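Local coordinates for outer membrane protein OMP121 (Bacteroides thetaiotaomicron, PDB 5FQ8) that probably takes up nutrients across the bacterial outer membrane as a TonB-dependent transporter, a plugged beta-barrel, at residues 176-181 and 979-984. Numbering follows the deposited sequence.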
# COMPACT_ATOMS: atom_id res chain seq x y z
N GLY B 176 14.73 28.09 41.36
CA GLY B 176 14.43 28.36 39.97
C GLY B 176 13.57 27.31 39.28
O GLY B 176 13.75 27.04 38.10
N ILE B 177 12.64 26.73 40.02
CA ILE B 177 11.74 25.71 39.50
C ILE B 177 10.33 26.25 39.54
O ILE B 177 9.83 26.60 40.62
CB ILE B 177 11.82 24.41 40.31
CG1 ILE B 177 13.23 23.84 40.30
CG2 ILE B 177 10.85 23.39 39.78
CD1 ILE B 177 13.39 22.64 41.20
N GLU B 178 9.68 26.31 38.39
CA GLU B 178 8.28 26.69 38.28
C GLU B 178 7.46 25.52 37.75
O GLU B 178 7.78 24.98 36.69
CB GLU B 178 8.12 27.88 37.35
CG GLU B 178 6.69 28.32 37.17
CD GLU B 178 6.58 29.45 36.19
OE1 GLU B 178 7.62 30.05 35.87
OE2 GLU B 178 5.45 29.73 35.75
N TYR B 179 6.43 25.14 38.48
CA TYR B 179 5.52 24.08 38.07
C TYR B 179 4.15 24.67 37.77
O TYR B 179 3.68 25.54 38.49
CB TYR B 179 5.40 23.03 39.14
CG TYR B 179 4.27 22.05 38.94
CD1 TYR B 179 4.32 21.11 37.93
CD2 TYR B 179 3.19 22.03 39.80
CE1 TYR B 179 3.31 20.20 37.76
CE2 TYR B 179 2.18 21.11 39.64
CZ TYR B 179 2.24 20.20 38.62
OH TYR B 179 1.22 19.29 38.46
N ASN B 180 3.52 24.20 36.69
CA ASN B 180 2.12 24.50 36.40
C ASN B 180 1.39 23.19 36.22
O ASN B 180 1.79 22.37 35.38
CB ASN B 180 1.97 25.37 35.15
CG ASN B 180 2.48 26.77 35.35
OD1 ASN B 180 1.75 27.63 35.81
ND2 ASN B 180 3.73 27.00 35.00
N GLY B 181 0.34 22.98 36.99
CA GLY B 181 -0.43 21.76 36.91
C GLY B 181 -1.88 22.09 36.66
O GLY B 181 -2.47 22.88 37.39
N ASN B 979 -5.94 25.65 37.33
CA ASN B 979 -4.49 25.59 37.14
C ASN B 979 -3.81 25.98 38.44
O ASN B 979 -4.18 26.97 39.06
CB ASN B 979 -4.02 26.53 36.03
CG ASN B 979 -2.51 26.47 35.82
OD1 ASN B 979 -1.93 25.40 35.72
ND2 ASN B 979 -1.88 27.63 35.76
N LEU B 980 -2.80 25.21 38.83
CA LEU B 980 -2.00 25.49 40.00
C LEU B 980 -0.60 25.86 39.56
O LEU B 980 -0.00 25.15 38.76
CB LEU B 980 -1.98 24.29 40.93
CG LEU B 980 -1.14 24.40 42.19
CD1 LEU B 980 -1.39 25.73 42.81
CD2 LEU B 980 -1.49 23.30 43.17
N MET B 981 -0.10 26.99 40.04
CA MET B 981 1.25 27.43 39.74
C MET B 981 2.05 27.48 41.04
O MET B 981 1.53 27.89 42.07
CB MET B 981 1.25 28.78 39.08
CG MET B 981 2.58 29.21 38.58
SD MET B 981 3.44 30.29 39.67
CE MET B 981 4.10 31.45 38.51
N VAL B 982 3.29 27.02 40.99
CA VAL B 982 4.08 26.80 42.18
C VAL B 982 5.52 27.16 41.88
O VAL B 982 6.23 26.39 41.23
CB VAL B 982 4.00 25.33 42.64
CG1 VAL B 982 4.84 25.13 43.85
CG2 VAL B 982 2.57 24.92 42.93
N LYS B 983 5.98 28.32 42.32
CA LYS B 983 7.37 28.68 42.12
C LYS B 983 8.23 28.13 43.26
O LYS B 983 7.83 28.16 44.42
CB LYS B 983 7.54 30.20 42.03
CG LYS B 983 7.84 30.71 40.62
CD LYS B 983 8.31 32.16 40.63
CE LYS B 983 8.68 32.67 39.24
NZ LYS B 983 7.48 32.87 38.37
N PHE B 984 9.38 27.59 42.90
CA PHE B 984 10.36 27.13 43.86
C PHE B 984 11.61 27.96 43.69
O PHE B 984 12.48 28.00 44.55
CB PHE B 984 10.72 25.66 43.68
CG PHE B 984 9.65 24.70 44.07
CD1 PHE B 984 9.55 24.26 45.37
CD2 PHE B 984 8.79 24.19 43.13
CE1 PHE B 984 8.59 23.36 45.73
CE2 PHE B 984 7.83 23.28 43.48
CZ PHE B 984 7.73 22.86 44.78
OXT PHE B 984 11.78 28.58 42.64
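Residues 177-181 and 979-983 run antiparallel and close the beta-barrel of this TonB-dependent receptor. Strand 177-188, the first of the barrel, here meets strand 973-983, the last in the chain. Backbone hydrogen bonds carry the seam. G181 and L980 pair reciprocally: G181 N lies 2.8 Å from L980 O, and both donors sit in the plane of the accepting carbonyl. Y179 and V982 form the next reciprocal pair. V982 N meets Y179 O in the carbonyl plane at 2.9 Å, whereas Y179 N approaches V982 O from above the V982 carbonyl plane, though its N-H points almost straight at the oxygen (171°). F984 N then donates to I177 O, nearly along the C=O axis. The chain ends here, and F984 OXT accepts from two successive backbone N-H groups, G176 N at 3.3 Å and, weakly, I177 N.

E178, N180, M981 and K983 share the face that is probably turned to the barrel interior, where N180 also touches R56 of the plug. E178 is extended, with CG anti to its backbone N (chi1 179°). Its OE1 makes a long salt bridge to K983 NZ at 3.8 Å, and its OE2 takes a weak bond from N180 ND2. M981 bends at its second and third torsions, so that CE comes to 3.5 Å from E178 OE2. N180 lies alongside M981, with OD1 against CG.

Y179, L980 and V982 occupy the other face, probably the outer one. The Y179 OH is hydrogen-bonded to N257 on the neighbouring strand 252-264. V982 CG2 stands at the edge of the Y179 ring, while G181 N lies over one ring face, offset toward the rim. Near the C-terminus, I177 crosses F984 obliquely, CB to CB at 3.8 Å, and I177 O sits in the plane of the F984 ring, at its CD2 edge.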